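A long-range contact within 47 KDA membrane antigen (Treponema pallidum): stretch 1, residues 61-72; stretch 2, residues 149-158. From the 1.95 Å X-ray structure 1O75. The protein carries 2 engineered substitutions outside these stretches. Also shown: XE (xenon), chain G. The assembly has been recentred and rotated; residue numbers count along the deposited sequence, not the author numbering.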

# COMPACT_ATOMS: atom_id res chain seq x y z
N GLY B 61 -5.22 7.53 13.42
CA GLY B 61 -6.56 7.81 12.95
C GLY B 61 -7.01 9.15 13.53
O GLY B 61 -7.79 9.88 12.90
N ALA B 62 -6.52 9.47 14.72
CA ALA B 62 -6.90 10.72 15.36
C ALA B 62 -6.49 11.91 14.50
O ALA B 62 -7.25 12.84 14.34
CB ALA B 62 -6.28 10.82 16.76
N PHE B 63 -5.28 11.88 13.93
CA PHE B 63 -4.84 12.98 13.08
C PHE B 63 -5.78 13.16 11.89
O PHE B 63 -6.18 14.27 11.56
CB PHE B 63 -3.43 12.72 12.53
CG PHE B 63 -3.04 13.65 11.41
CD1 PHE B 63 -2.66 14.96 11.68
CD2 PHE B 63 -3.10 13.22 10.08
CE1 PHE B 63 -2.32 15.85 10.64
CE2 PHE B 63 -2.76 14.10 9.03
CZ PHE B 63 -2.37 15.41 9.30
N ARG B 64 -6.10 12.06 11.23
CA ARG B 64 -7.00 12.11 10.07
C ARG B 64 -8.39 12.63 10.40
O ARG B 64 -8.97 13.39 9.63
CB ARG B 64 -7.16 10.72 9.46
CG ARG B 64 -5.87 10.15 8.88
CD ARG B 64 -6.08 8.71 8.43
NE ARG B 64 -4.79 8.08 8.34
CZ ARG B 64 -4.43 7.00 9.02
NH1 ARG B 64 -5.28 6.42 9.85
NH2 ARG B 64 -3.21 6.52 8.88
N GLN B 65 -8.93 12.24 11.55
CA GLN B 65 -10.29 12.69 11.91
C GLN B 65 -10.43 14.08 12.50
O GLN B 65 -11.53 14.63 12.52
CB GLN B 65 -10.92 11.68 12.85
CG GLN B 65 -11.10 10.30 12.23
CD GLN B 65 -11.72 9.33 13.20
OE1 GLN B 65 -12.95 9.23 13.30
NE2 GLN B 65 -10.88 8.65 13.97
N GLN B 66 -9.33 14.66 12.98
CA GLN B 66 -9.40 15.98 13.62
C GLN B 66 -9.87 17.07 12.68
O GLN B 66 -10.30 18.14 13.12
CB GLN B 66 -8.03 16.38 14.21
CG GLN B 66 -7.05 16.94 13.17
CD GLN B 66 -5.70 17.28 13.80
OE1 GLN B 66 -5.62 17.57 14.98
NE2 GLN B 66 -4.63 17.25 13.00
N PHE B 67 -9.77 16.82 11.39
CA PHE B 67 -10.18 17.84 10.44
C PHE B 67 -11.70 18.00 10.27
O PHE B 67 -12.22 19.11 10.35
CB PHE B 67 -9.52 17.56 9.10
CG PHE B 67 -8.02 17.64 9.16
CD1 PHE B 67 -7.38 18.89 9.15
CD2 PHE B 67 -7.25 16.49 9.28
CE1 PHE B 67 -5.99 18.98 9.26
CE2 PHE B 67 -5.84 16.57 9.39
CZ PHE B 67 -5.22 17.82 9.38
N GLN B 68 -12.40 16.89 10.03
CA GLN B 68 -13.84 16.93 9.80
C GLN B 68 -14.70 16.49 10.98
O GLN B 68 -15.91 16.74 10.98
CB GLN B 68 -14.20 16.05 8.59
CG GLN B 68 -13.89 16.67 7.24
CD GLN B 68 -14.99 17.59 6.80
OE1 GLN B 68 -14.79 18.87 6.98
NE2 GLN B 68 -16.04 17.14 6.31
N TYR B 69 -14.09 15.83 11.96
CA TYR B 69 -14.84 15.30 13.10
C TYR B 69 -14.53 15.94 14.45
O TYR B 69 -13.45 16.52 14.63
CB TYR B 69 -14.59 13.79 13.19
CG TYR B 69 -14.90 13.06 11.89
CD1 TYR B 69 -16.21 12.63 11.60
CD2 TYR B 69 -13.91 12.85 10.92
CE1 TYR B 69 -16.52 12.00 10.35
CE2 TYR B 69 -14.21 12.23 9.69
CZ TYR B 69 -15.51 11.81 9.42
OH TYR B 69 -15.81 11.25 8.20
N ALA B 70 -15.47 15.82 15.38
CA ALA B 70 -15.33 16.33 16.75
C ALA B 70 -14.62 15.20 17.47
O ALA B 70 -15.21 14.17 17.79
CB ALA B 70 -16.72 16.59 17.38
N VAL B 71 -13.33 15.39 17.73
CA VAL B 71 -12.52 14.34 18.33
C VAL B 71 -11.88 14.68 19.67
O VAL B 71 -11.45 15.82 19.88
CB VAL B 71 -11.35 13.98 17.38
CG1 VAL B 71 -10.44 12.90 18.01
CG2 VAL B 71 -11.90 13.56 16.03
N GLU B 72 -11.79 13.69 20.55
CA GLU B 72 -11.08 13.87 21.82
C GLU B 72 -10.09 12.73 21.90
O GLU B 72 -10.38 11.60 21.47
CB GLU B 72 -12.01 13.77 23.04
CG GLU B 72 -12.97 14.94 23.21
CD GLU B 72 -13.86 14.75 24.42
OE1 GLU B 72 -14.59 13.74 24.48
OE2 GLU B 72 -13.82 15.60 25.32
N ASN B 149 -6.26 6.54 23.58
CA ASN B 149 -7.67 6.38 23.23
C ASN B 149 -8.15 7.57 22.44
O ASN B 149 -7.61 8.67 22.57
CB ASN B 149 -8.55 6.27 24.49
CG ASN B 149 -8.20 5.08 25.34
OD1 ASN B 149 -8.76 3.99 25.18
ND2 ASN B 149 -7.26 5.27 26.26
N VAL B 150 -9.18 7.35 21.63
CA VAL B 150 -9.76 8.41 20.84
C VAL B 150 -11.27 8.26 20.93
O VAL B 150 -11.79 7.14 20.99
CB VAL B 150 -9.32 8.32 19.36
CG1 VAL B 150 -9.95 9.46 18.57
CG2 VAL B 150 -7.79 8.41 19.27
N LYS B 151 -11.96 9.38 20.96
CA LYS B 151 -13.41 9.37 21.05
C LYS B 151 -13.90 10.35 20.00
O LYS B 151 -13.49 11.51 20.00
CB LYS B 151 -13.84 9.81 22.46
CG LYS B 151 -15.33 9.82 22.71
CD LYS B 151 -15.64 10.14 24.17
CE LYS B 151 -17.08 10.62 24.34
NZ LYS B 151 -17.42 11.00 25.75
N VAL B 152 -14.73 9.87 19.08
CA VAL B 152 -15.27 10.71 18.02
C VAL B 152 -16.78 10.87 18.23
O VAL B 152 -17.50 9.87 18.29
CB VAL B 152 -14.97 10.07 16.66
CG1 VAL B 152 -15.33 11.06 15.53
CG2 VAL B 152 -13.49 9.66 16.59
N HIS B 153 -17.26 12.11 18.32
CA HIS B 153 -18.67 12.39 18.60
C HIS B 153 -19.57 12.62 17.40
O HIS B 153 -20.79 12.43 17.50
CB HIS B 153 -18.80 13.63 19.48
CG HIS B 153 -18.15 13.50 20.81
ND1 HIS B 153 -18.65 13.16 22.02
CD2 HIS B 153 -16.81 13.76 21.01
CE1 HIS B 153 -17.61 13.22 22.92
NE2 HIS B 153 -16.51 13.58 22.29
N GLY B 154 -18.98 13.08 16.31
CA GLY B 154 -19.74 13.41 15.13
C GLY B 154 -18.97 14.27 14.16
O GLY B 154 -17.73 14.29 14.15
N MET B 155 -19.70 15.01 13.35
CA MET B 155 -19.13 15.83 12.30
C MET B 155 -19.16 17.32 12.60
O MET B 155 -20.19 17.86 13.02
CB MET B 155 -19.85 15.51 10.98
CG MET B 155 -19.65 14.04 10.54
SD MET B 155 -21.04 13.47 9.56
CE MET B 155 -22.12 12.92 10.91
N LYS B 156 -18.03 17.98 12.40
CA LYS B 156 -17.94 19.41 12.68
C LYS B 156 -18.66 20.28 11.67
O LYS B 156 -19.23 21.30 12.04
CB LYS B 156 -16.47 19.87 12.78
CG LYS B 156 -15.73 19.33 14.00
CD LYS B 156 -14.36 20.02 14.17
CE LYS B 156 -13.45 19.75 13.00
NZ LYS B 156 -12.13 20.50 13.08
N PHE B 157 -18.64 19.87 10.40
CA PHE B 157 -19.24 20.64 9.32
C PHE B 157 -20.39 19.98 8.53
O PHE B 157 -20.18 19.35 7.49
CB PHE B 157 -18.15 21.10 8.34
CG PHE B 157 -16.94 21.70 9.01
CD1 PHE B 157 -17.04 22.92 9.68
CD2 PHE B 157 -15.72 21.03 9.03
CE1 PHE B 157 -15.93 23.47 10.36
CE2 PHE B 157 -14.60 21.56 9.71
CZ PHE B 157 -14.71 22.78 10.37
N VAL B 158 -21.61 20.16 9.02
CA VAL B 158 -22.79 19.65 8.36
C VAL B 158 -23.52 20.86 7.76
O VAL B 158 -23.85 21.79 8.48
CB VAL B 158 -23.74 18.96 9.38
CG1 VAL B 158 -25.03 18.52 8.66
CG2 VAL B 158 -23.04 17.77 10.04
XE XE G . -10.84 9.82 24.67
O HOH W 1 -17.69 17.65 9.09

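Two antiparallel strands, 69-72 and 149-155, run side by side with their axes 4.6 Å apart at closest and their N-to-C directions 165° from one another, joining segments at least 77 residues apart in sequence. The backbone ladder is the firmest part of the contact. At one end Glu 72 and Lys 151 form a reciprocal pair: Glu 72 N donates to Lys 151 O and Lys 151 N to Glu 72 O, both at 2.8 Å and close to straight. Ala 70 also uses both its polar backbone atoms, but with two successive partners: Ala 70 N donates to Gly 154 O (3.0 Å), while Ala 70 O accepts from His 153 N (3.0 Å, 171° at the hydrogen). The backbone bonding continues with Lys 156 N, which donates to Gln 68 O at 2.8 Å. That same carbonyl accepts from water 1 (Gln 68 O to water O, 2.8 Å), and the water in turn accepts from Phe 157 N at 2.7 Å, a second link across the corner at Lys 156.

Side chains add two further hydrogen bonds. His 153 NE2 donates to Glu 72 OE1 at 2.9 Å; the 144° angle shows a bent approach, and the carboxylate oxygen lies at the edge of the imidazole, near its plane. Glu 72 OE1 is also 4.1 Å from Lys 151 NZ, opposite charges near each other but beyond a salt bridge. The CA-to-CB bond of Lys 156 points toward the other stretch, and its NZ donates to Gln 66 O at 3.0 Å, so this residue is bonded through both backbone and side chain.

CA-H...O contacts lie between the ladder's bonds: Val 150 CA to Glu 72 O is 3.3 Å, and Val 71 CA to Lys 151 O is 3.4 Å. Val 71 and Val 152 form a non-hydrogen-bonded pair with side chains on the same sheet face, Val 71 CG2 lying 4.2 Å from Val 152 CG2. Val 71 CG1 packs more tightly on Val 150 CG1 (3.5 Å). From the helix, Ala 62 CB reaches Val 150 CG2 at 3.8 Å. The side chain of Tyr 69 makes apolar contact with two residues, its CB 3.7 Å from Val 152 CG1 and its CE1 3.7 Å from Met 155 CG. Beyond the corner, Gln 68 OE1 sits 3.1 Å from Phe 157 CD2, at the ring's edge. Xenon lies 3.7 Å from both Glu 72 O and Lys 151 CB, touching each strand.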